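Local atomic coordinates of flavohemoprotein (Vibrio cholerae O1 biovar El Tor, PDB entry 4EH1), a protein that probably detoxifies nitric oxide by oxidising it to nitrate with O2 and NAD(P)H, its C-terminal FAD-binding reductase part forming this chain. Residues R4-R9 with L23-G28; P116-S121 with G202-C207; Y148-A153 with V175-E180. One frame throughout, in Å; residues are numbered along the deposited sequence.

Contact 1 (R4-R9 with L23-G28)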
loop_
_atom_site.group_PDB
_atom_site.type_symbol
_atom_site.label_atom_id
_atom_site.label_comp_id
_atom_site.label_asym_id
_atom_site.label_seq_id
_atom_site.Cartn_x
_atom_site.Cartn_y
_atom_site.Cartn_z
ATOM N N ARG A 4 2.590 -22.860 7.683
ATOM C CA ARG A 4 3.551 -22.687 6.563
ATOM C C ARG A 4 4.049 -21.245 6.327
ATOM O O ARG A 4 3.313 -20.293 6.483
ATOM C CB ARG A 4 2.952 -23.248 5.269
ATOM C CG ARG A 4 3.914 -23.370 4.063
ATOM C CD ARG A 4 3.084 -23.312 2.783
ATOM N NE ARG A 4 3.785 -23.574 1.527
ATOM C CZ ARG A 4 3.141 -23.850 0.395
ATOM N NH1 ARG A 4 1.816 -23.889 0.409
ATOM N NH2 ARG A 4 3.797 -24.090 -0.742
ATOM N N THR A 5 5.306 -21.087 5.936
ATOM C CA THR A 5 5.890 -19.757 5.794
ATOM C C THR A 5 5.556 -19.093 4.452
ATOM O O THR A 5 5.774 -19.672 3.414
ATOM C CB THR A 5 7.420 -19.812 5.942
ATOM O OG1 THR A 5 7.748 -20.214 7.276
ATOM C CG2 THR A 5 8.037 -18.433 5.649
ATOM N N PHE A 6 5.008 -17.885 4.486
ATOM C CA PHE A 6 4.740 -17.146 3.259
ATOM C C PHE A 6 5.518 -15.859 3.274
ATOM O O PHE A 6 5.955 -15.409 4.325
ATOM C CB PHE A 6 3.248 -16.839 3.117
ATOM C CG PHE A 6 2.450 -17.968 2.532
ATOM C CD1 PHE A 6 2.366 -19.195 3.199
ATOM C CD2 PHE A 6 1.771 -17.800 1.328
ATOM C CE1 PHE A 6 1.631 -20.230 2.681
ATOM C CE2 PHE A 6 1.014 -18.829 0.794
ATOM C CZ PHE A 6 0.957 -20.071 1.465
ATOM N N VAL A 7 5.652 -15.250 2.107
ATOM C CA VAL A 7 6.354 -13.988 1.957
ATOM C C VAL A 7 5.400 -12.958 1.350
ATOM O O VAL A 7 4.641 -13.261 0.425
ATOM C CB VAL A 7 7.599 -14.168 1.068
ATOM C CG1 VAL A 7 8.386 -12.863 0.924
ATOM C CG2 VAL A 7 8.464 -15.258 1.660
ATOM N N VAL A 8 5.423 -11.749 1.902
ATOM C CA VAL A 8 4.647 -10.644 1.377
ATOM C C VAL A 8 5.280 -10.221 0.045
ATOM O O VAL A 8 6.422 -9.744 0.014
ATOM C CB VAL A 8 4.670 -9.439 2.335
ATOM C CG1 VAL A 8 3.858 -8.281 1.756
ATOM C CG2 VAL A 8 4.177 -9.840 3.731
ATOM N N ARG A 9 4.547 -10.406 -1.049
ATOM C CA ARG A 9 4.995 -9.913 -2.362
ATOM C C ARG A 9 4.535 -8.465 -2.601
ATOM O O ARG A 9 5.205 -7.688 -3.285
ATOM C CB ARG A 9 4.444 -10.800 -3.471
ATOM C CG ARG A 9 5.078 -10.544 -4.834
ATOM C CD ARG A 9 4.579 -11.502 -5.936
ATOM N NE ARG A 9 3.194 -11.244 -6.334
ATOM C CZ ARG A 9 2.818 -10.269 -7.163
ATOM N NH1 ARG A 9 3.731 -9.448 -7.685
ATOM N NH2 ARG A 9 1.528 -10.101 -7.465
ATOM N N LEU A 23 0.463 -12.719 -0.656
ATOM C CA LEU A 23 1.394 -13.621 -0.026
ATOM C C LEU A 23 1.723 -14.820 -0.914
ATOM O O LEU A 23 0.835 -15.450 -1.483
ATOM C CB LEU A 23 0.793 -14.128 1.278
ATOM C CG LEU A 23 0.344 -13.030 2.238
ATOM C CD1 LEU A 23 -0.786 -13.518 3.142
ATOM C CD2 LEU A 23 1.543 -12.633 3.064
ATOM N N VAL A 24 3.000 -15.154 -0.995
ATOM C CA VAL A 24 3.427 -16.328 -1.743
ATOM C C VAL A 24 4.230 -17.276 -0.841
ATOM O O VAL A 24 4.948 -16.837 0.057
ATOM C CB VAL A 24 4.273 -15.922 -2.950
ATOM C CG1 VAL A 24 3.480 -14.983 -3.873
ATOM C CG2 VAL A 24 5.509 -15.244 -2.478
ATOM N N PRO A 25 4.113 -18.584 -1.080
ATOM C CA PRO A 25 4.798 -19.505 -0.169
ATOM C C PRO A 25 6.295 -19.310 -0.271
ATOM O O PRO A 25 6.773 -19.118 -1.376
ATOM C CB PRO A 25 4.436 -20.890 -0.709
ATOM C CG PRO A 25 3.593 -20.697 -1.894
ATOM C CD PRO A 25 3.597 -19.253 -2.282
ATOM N N ALA A 26 7.018 -19.316 0.842
ATOM C CA ALA A 26 8.473 -19.277 0.758
ATOM C C ALA A 26 9.033 -20.520 0.039
ATOM O O ALA A 26 10.159 -20.495 -0.445
ATOM C CB ALA A 26 9.092 -19.134 2.127
ATOM N N ASP A 27 8.244 -21.596 -0.029
ATOM C CA ASP A 27 8.635 -22.808 -0.759
ATOM C C ASP A 27 8.747 -22.561 -2.259
ATOM O O ASP A 27 9.735 -22.933 -2.891
ATOM C CB ASP A 27 7.595 -23.917 -0.566
ATOM C CG ASP A 27 7.472 -24.368 0.876
ATOM O OD1 ASP A 27 8.431 -24.161 1.653
ATOM O OD2 ASP A 27 6.417 -24.946 1.231
ATOM N N GLY A 28 7.725 -21.917 -2.817
ATOM C CA GLY A 28 7.472 -21.970 -4.241
ATOM C C GLY A 28 6.341 -22.965 -4.395
ATOM O O GLY A 28 5.866 -23.521 -3.404
#
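Phe-6 and Pro-25 form the apolar centre of this contact, in an antiparallel beta hairpin of the FAD-binding domain. Strand 4-13 and strand 18-25 are its arms. Pro-25 lays its CA over the middle of the Phe-6 ring, 3.8 Å from the centroid and 12° off the ring normal. This is a CH-pi contact. The ring carbon CD2 of Phe-6 also meets CB of Leu-23 at 3.8 Å. Phe-6 CG stands anti to the carbonyl carbon (chi1 -83°), which places it 3.7 Å from O of Val-24. Val-31 packs on both Phe-6 and Pro-25, and Leu-101 of strand 98-105 touches Phe-6 and Leu-23. Further along, CG2 of Val-8 rests on CD2 of Leu-23.

Val-7 and Val-24 are a hydrogen-bonded pair. N of Val-7 binds O of Val-24 at 2.7 Å, and N of Val-24 returns the bond to O of Val-7. Ala-26 N adds a nearly straight bond to O of Thr-5. Ala-26 CB lies 3.7 Å from CG2 of Thr-5, whose OG1 bonds Lys-100.

At the polar edge Arg-4 and Asp-27 meet tip to tip in a salt bridge. Asp-27 is poorly ordered and the bond is bent (137°), so this detail is less certain. CB of Pro-25 sits over one guanidinium face, 3.3 Å from NH2 of Arg-4. NE of Arg-4 reaches OD2 of Asp-27 at 3.0 Å, from above the carboxylate plane.

Contact 2 (P116-S121 with G202-C207); sequences PVVLIS and GDFYLC
Strands 117-121 and 203-207 run parallel, 15° apart, and five backbone hydrogen bonds join them in register from Pro-116 O to Cys-207 N. They are neighbours inside the parallel sheet of the NAD-binding domain.

Val-118 and Phe-204 lie side by side on one face. CB of Val-118 is 3.6 Å from CD2 of Phe-204, and CG2 of Val-118 is 3.7 Å from CE2 of Phe-204. Ile-120 continues this row. Its CG1 lies anti to the carbonyl carbon (chi1 -51°), and this branch carries CD1 to the edge of the Phe-204 ring and to 4.1 Å from CD1 of Leu-206.

On the other face CD2 of Leu-119 touches CB of Tyr-205 at 3.9 Å. Helix 210-223 packs on the Phe-204 face, and helix 126-138 on Leu-119, Ser-121 and Cys-207. Cys-207 also touches Phe-235, a likely FAD-site residue, and lies close to Gly-125 of the probable NADP(+) site.

One face is thus apolar. The other mixes apolar packing with a buried polar cluster: Tyr-205 OH bonds Val-111 N and Arg-113, and the Asp-203 carboxylate has Arg-115, Arg-113 and His-231 as partners, which would be expected to favour its charged form.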
loop_
_atom_site.group_PDB
_atom_site.type_symbol
_atom_site.label_atom_id
_atom_site.label_comp_id
_atom_site.label_asym_id
_atom_site.label_seq_id
_atom_site.Cartn_x
_atom_site.Cartn_y
_atom_site.Cartn_z
ATOM N N PRO A 116 -29.945 -15.577 -9.142
ATOM C CA PRO A 116 -29.380 -14.231 -9.035
ATOM C C PRO A 116 -28.703 -14.093 -7.669
ATOM O O PRO A 116 -29.095 -14.744 -6.697
ATOM C CB PRO A 116 -30.597 -13.315 -9.144
ATOM C CG PRO A 116 -31.671 -14.136 -9.706
ATOM C CD PRO A 116 -31.397 -15.564 -9.357
ATOM N N VAL A 117 -27.683 -13.251 -7.612
ATOM C CA VAL A 117 -26.818 -13.200 -6.447
ATOM C C VAL A 117 -26.763 -11.788 -5.873
ATOM O O VAL A 117 -26.466 -10.829 -6.608
ATOM C CB VAL A 117 -25.370 -13.670 -6.816
ATOM C CG1 VAL A 117 -24.392 -13.337 -5.705
ATOM C CG2 VAL A 117 -25.359 -15.151 -7.052
ATOM N N VAL A 118 -27.061 -11.658 -4.572
ATOM C CA VAL A 118 -26.883 -10.372 -3.895
ATOM C C VAL A 118 -25.748 -10.444 -2.862
ATOM O O VAL A 118 -25.737 -11.313 -1.987
ATOM C CB VAL A 118 -28.223 -9.824 -3.297
ATOM C CG1 VAL A 118 -28.019 -8.448 -2.698
ATOM C CG2 VAL A 118 -29.290 -9.696 -4.383
ATOM N N LEU A 119 -24.769 -9.558 -2.994
ATOM C CA LEU A 119 -23.677 -9.488 -2.026
ATOM C C LEU A 119 -23.886 -8.205 -1.209
ATOM O O LEU A 119 -24.040 -7.120 -1.775
ATOM C CB LEU A 119 -22.312 -9.422 -2.721
ATOM C CG LEU A 119 -22.038 -10.483 -3.792
ATOM C CD1 LEU A 119 -20.633 -10.353 -4.359
ATOM C CD2 LEU A 119 -22.275 -11.892 -3.220
ATOM N N ILE A 120 -23.868 -8.345 0.113
ATOM C CA ILE A 120 -24.116 -7.248 1.029
ATOM C C ILE A 120 -23.057 -7.258 2.111
ATOM O O ILE A 120 -22.874 -8.251 2.817
ATOM C CB ILE A 120 -25.483 -7.397 1.734
ATOM C CG1 ILE A 120 -26.591 -7.637 0.700
ATOM C CG2 ILE A 120 -25.782 -6.156 2.619
ATOM C CD1 ILE A 120 -27.992 -7.876 1.316
ATOM N N SER A 121 -22.372 -6.141 2.266
ATOM C CA SER A 121 -21.375 -6.051 3.321
ATOM C C SER A 121 -21.160 -4.618 3.773
ATOM O O SER A 121 -21.595 -3.680 3.098
ATOM C CB SER A 121 -20.043 -6.626 2.832
ATOM O OG SER A 121 -19.626 -5.960 1.655
ATOM N N GLY A 202 -33.367 -14.928 -5.347
ATOM C CA GLY A 202 -31.953 -14.668 -5.137
ATOM C C GLY A 202 -31.270 -15.394 -3.987
ATOM O O GLY A 202 -31.908 -15.782 -3.009
ATOM N N ASP A 203 -29.958 -15.590 -4.119
ATOM C CA ASP A 203 -29.111 -15.938 -2.981
ATOM C C ASP A 203 -28.509 -14.653 -2.401
ATOM O O ASP A 203 -27.879 -13.884 -3.126
ATOM C CB ASP A 203 -27.964 -16.852 -3.407
ATOM C CG ASP A 203 -28.271 -18.327 -3.190
ATOM O OD1 ASP A 203 -29.131 -18.662 -2.349
ATOM O OD2 ASP A 203 -27.623 -19.160 -3.852
ATOM N N PHE A 204 -28.665 -14.457 -1.096
ATOM C CA PHE A 204 -28.164 -13.266 -0.412
ATOM C C PHE A 204 -26.978 -13.642 0.465
ATOM O O PHE A 204 -27.125 -14.409 1.416
ATOM C CB PHE A 204 -29.285 -12.618 0.432
ATOM C CG PHE A 204 -30.407 -12.065 -0.405
ATOM C CD1 PHE A 204 -31.325 -12.921 -1.010
ATOM C CD2 PHE A 204 -30.521 -10.698 -0.620
ATOM C CE1 PHE A 204 -32.354 -12.420 -1.829
ATOM C CE2 PHE A 204 -31.524 -10.178 -1.435
ATOM C CZ PHE A 204 -32.445 -11.037 -2.051
ATOM N N TYR A 205 -25.805 -13.112 0.129
ATOM C CA TYR A 205 -24.610 -13.343 0.925
ATOM C C TYR A 205 -24.276 -12.063 1.676
ATOM O O TYR A 205 -24.228 -10.979 1.079
ATOM C CB TYR A 205 -23.426 -13.740 0.023
ATOM C CG TYR A 205 -23.552 -15.116 -0.603
ATOM C CD1 TYR A 205 -24.309 -15.317 -1.771
ATOM C CD2 TYR A 205 -22.884 -16.203 -0.070
ATOM C CE1 TYR A 205 -24.415 -16.601 -2.363
ATOM C CE2 TYR A 205 -22.985 -17.493 -0.650
ATOM C CZ TYR A 205 -23.749 -17.678 -1.800
ATOM O OH TYR A 205 -23.839 -18.943 -2.381
ATOM N N LEU A 206 -24.034 -12.193 2.975
ATOM C CA LEU A 206 -23.873 -11.056 3.882
ATOM C C LEU A 206 -22.586 -11.166 4.699
ATOM O O LEU A 206 -22.296 -12.224 5.255
ATOM C CB LEU A 206 -25.013 -11.055 4.905
ATOM C CG LEU A 206 -26.414 -10.582 4.521
ATOM C CD1 LEU A 206 -26.976 -11.279 3.290
ATOM C CD2 LEU A 206 -27.329 -10.810 5.683
ATOM N N CYS A 207 -21.831 -10.077 4.826
ATOM C CA CYS A 207 -20.664 -10.105 5.700
ATOM C C CYS A 207 -20.393 -8.774 6.367
ATOM O O CYS A 207 -20.337 -7.737 5.699
ATOM C CB CYS A 207 -19.398 -10.493 4.929
ATOM S SG CYS A 207 -17.931 -10.614 6.030
#

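Contact 3 (Y148-A153 with V175-E180)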
loop_
_atom_site.group_PDB
_atom_site.type_symbol
_atom_site.label_atom_id
_atom_site.label_comp_id
_atom_site.label_asym_id
_atom_site.label_seq_id
_atom_site.Cartn_x
_atom_site.Cartn_y
_atom_site.Cartn_z
ATOM N N TYR A 148 -23.000 -2.181 -0.581
ATOM C CA TYR A 148 -21.867 -1.902 0.300
ATOM C C TYR A 148 -22.122 -0.652 1.169
ATOM O O TYR A 148 -22.591 0.384 0.668
ATOM C CB TYR A 148 -20.575 -1.704 -0.522
ATOM C CG TYR A 148 -19.335 -1.550 0.359
ATOM C CD1 TYR A 148 -18.981 -2.542 1.266
ATOM C CD2 TYR A 148 -18.551 -0.390 0.319
ATOM C CE1 TYR A 148 -17.869 -2.401 2.114
ATOM C CE2 TYR A 148 -17.429 -0.228 1.172
ATOM C CZ TYR A 148 -17.091 -1.248 2.043
ATOM O OH TYR A 148 -15.992 -1.135 2.858
ATOM N N ALA A 149 -21.827 -0.762 2.463
ATOM C CA ALA A 149 -21.932 0.377 3.381
ATOM C C ALA A 149 -20.585 0.639 4.049
ATOM O O ALA A 149 -19.935 -0.269 4.543
ATOM C CB ALA A 149 -23.021 0.129 4.435
ATOM N N CYS A 150 -20.147 1.887 4.052
ATOM C CA CYS A 150 -18.975 2.212 4.815
ATOM C C CYS A 150 -19.205 3.601 5.393
ATOM O O CYS A 150 -20.260 4.192 5.185
ATOM C CB CYS A 150 -17.695 2.110 3.967
ATOM S SG CYS A 150 -17.762 3.167 2.489
ATOM N N ASN A 151 -18.243 4.115 6.153
ATOM C CA ASN A 151 -18.485 5.363 6.848
ATOM C C ASN A 151 -18.372 6.593 5.945
ATOM O O ASN A 151 -19.062 7.583 6.161
ATOM C CB ASN A 151 -17.526 5.499 8.023
ATOM C CG ASN A 151 -17.763 4.441 9.093
ATOM O OD1 ASN A 151 -18.855 3.894 9.198
ATOM N ND2 ASN A 151 -16.735 4.154 9.888
ATOM N N SER A 152 -17.469 6.532 4.965
ATOM C CA SER A 152 -17.142 7.681 4.130
ATOM C C SER A 152 -16.275 7.286 2.936
ATOM O O SER A 152 -15.826 6.129 2.829
ATOM C CB SER A 152 -16.387 8.724 4.955
ATOM O OG SER A 152 -15.115 8.229 5.357
ATOM N N ALA A 153 -16.004 8.270 2.079
ATOM C CA ALA A 153 -15.192 8.053 0.895
ATOM C C ALA A 153 -13.835 7.479 1.279
ATOM O O ALA A 153 -13.368 6.519 0.659
ATOM C CB ALA A 153 -15.028 9.371 0.056
ATOM N N VAL A 175 -23.803 1.957 -3.227
ATOM C CA VAL A 175 -22.988 2.233 -2.062
ATOM C C VAL A 175 -23.655 3.243 -1.078
ATOM O O VAL A 175 -24.302 4.182 -1.507
ATOM C CB VAL A 175 -21.621 2.748 -2.501
ATOM C CG1 VAL A 175 -20.836 3.288 -1.302
ATOM C CG2 VAL A 175 -20.830 1.601 -3.242
ATOM N N TRP A 176 -23.515 3.014 0.232
ATOM C CA TRP A 176 -23.983 3.942 1.269
ATOM C C TRP A 176 -22.782 4.463 2.100
ATOM O O TRP A 176 -21.885 3.684 2.470
ATOM C CB TRP A 176 -24.943 3.244 2.238
ATOM C CG TRP A 176 -26.307 2.945 1.711
ATOM C CD1 TRP A 176 -27.447 3.621 1.968
ATOM C CD2 TRP A 176 -26.666 1.864 0.847
ATOM N NE1 TRP A 176 -28.495 3.042 1.312
ATOM C CE2 TRP A 176 -28.052 1.952 0.627
ATOM C CE3 TRP A 176 -25.942 0.834 0.232
ATOM C CZ2 TRP A 176 -28.745 1.052 -0.184
ATOM C CZ3 TRP A 176 -26.630 -0.075 -0.557
ATOM C CH2 TRP A 176 -28.023 0.042 -0.752
ATOM N N TYR A 177 -22.759 5.768 2.383
ATOM C CA TYR A 177 -21.749 6.348 3.275
ATOM C C TYR A 177 -22.519 6.787 4.499
ATOM O O TYR A 177 -23.507 7.540 4.398
ATOM C CB TYR A 177 -21.056 7.569 2.656
ATOM C CG TYR A 177 -20.063 7.318 1.526
ATOM C CD1 TYR A 177 -19.587 6.032 1.236
ATOM C CD2 TYR A 177 -19.579 8.388 0.758
ATOM C CE1 TYR A 177 -18.665 5.819 0.199
ATOM C CE2 TYR A 177 -18.672 8.183 -0.284
ATOM C CZ TYR A 177 -18.217 6.881 -0.558
ATOM O OH TYR A 177 -17.300 6.666 -1.587
ATOM N N ARG A 178 -22.102 6.298 5.657
ATOM C CA ARG A 178 -22.808 6.637 6.896
ATOM C C ARG A 178 -22.660 8.118 7.255
ATOM O O ARG A 178 -23.589 8.722 7.765
ATOM C CB ARG A 178 -22.271 5.815 8.053
ATOM C CG ARG A 178 -23.045 5.943 9.338
ATOM C CD ARG A 178 -22.269 5.267 10.438
ATOM N NE ARG A 178 -21.105 6.048 10.838
ATOM C CZ ARG A 178 -20.135 5.570 11.605
ATOM N NH1 ARG A 178 -20.206 4.325 12.052
ATOM N NH2 ARG A 178 -19.107 6.332 11.929
ATOM N N ASP A 179 -21.499 8.702 6.979
ATOM C CA ASP A 179 -21.194 10.020 7.552
ATOM C C ASP A 179 -21.106 11.196 6.583
ATOM O O ASP A 179 -20.837 12.305 7.004
ATOM C CB ASP A 179 -19.901 9.962 8.372
ATOM C CG ASP A 179 -19.982 8.987 9.511
ATOM O OD1 ASP A 179 -21.089 8.830 10.052
ATOM O OD2 ASP A 179 -18.945 8.370 9.855
ATOM N N GLU A 180 -21.284 10.971 5.291
ATOM C CA GLU A 180 -21.240 12.101 4.364
ATOM C C GLU A 180 -21.989 11.730 3.084
ATOM O O GLU A 180 -22.375 10.579 2.888
ATOM C CB GLU A 180 -19.779 12.503 4.071
ATOM C CG GLU A 180 -18.942 11.373 3.418
ATOM C CD GLU A 180 -17.443 11.707 3.289
ATOM O OE1 GLU A 180 -16.946 12.585 4.031
ATOM O OE2 GLU A 180 -16.762 11.094 2.443
HETATM O O HOH W 1 -17.414 2.375 12.677
#
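Tyr-148 and Trp-176 start the backbone bonding: N of Trp-176 binds O of Tyr-148 at 2.8 Å. Cys-150 N then binds O of Trp-176, and Arg-178 N binds O of Cys-150. Beyond the strand ends, N of Asp-179 bonds O of Asn-151 at 2.8 Å.

The aromatic contacts centre on Tyr-177. The Ser-152 carbonyl carbon lies over the middle of its ring, and N of Ala-153 lies over the same face nearer the rim. With SG of Cys-150 between its backbone N and carbonyl carbon (chi1 57°), the sulfur comes obliquely to the CD1-CE1 side of the ring, 3.6 Å from CE1 of Tyr-177.

Strand 144-150, helix 159-169 and strand 172-177 make a beta-alpha-beta unit of the NAD-binding domain. The contact joins its two parallel strands at their C-terminal ends and the loops that follow.

Among the polar groups, Tyr-177 OH bonds His-156 ND1, and Tyr-148 OH bonds O of Gly-123, in the likely NADP(+) site. Asn-151 stacks its amide on the Arg-178 guanidinium, planes 27° apart, with OD1 over the centre. Asp-179 holds that group side-on: NE of Arg-178 bonds OD1 at 2.9 Å, and NH2 bonds OD2. Asn-151 ND2 bonds Glu-155 OE2 and, weakly, a water shared with Arg-178 NH1. Glu-180 OE2 accepts the N-H of Ala-153, N to OE2 2.9 Å, nearly straight at 169° and from above the carboxylate plane.

In the fold
Contacts 2 and 3 belong to one parallel sheet, where strands 117-122 and 144-150 are neighbours. They touch through Ser-121 O and Ala-149 N, 3.0 Å apart, probably a hydrogen bond. Along the chain contact 3 is nested inside the loop closed by contact 2. Contact 1 lies in the separate antiparallel sheet of the FAD-binding domain, its centre about 32 Å from that of contact 2 and about 35 Å from that of contact 3. Contact 2 is core and almost wholly buried. Contacts 1 and 3 are partly buried, and both carry an arginine-aspartate salt bridge nearer the surface. That of contact 1 crosses between segments at the end of the hairpin pairing; that of contact 3 stays in the loop after strand 172-177.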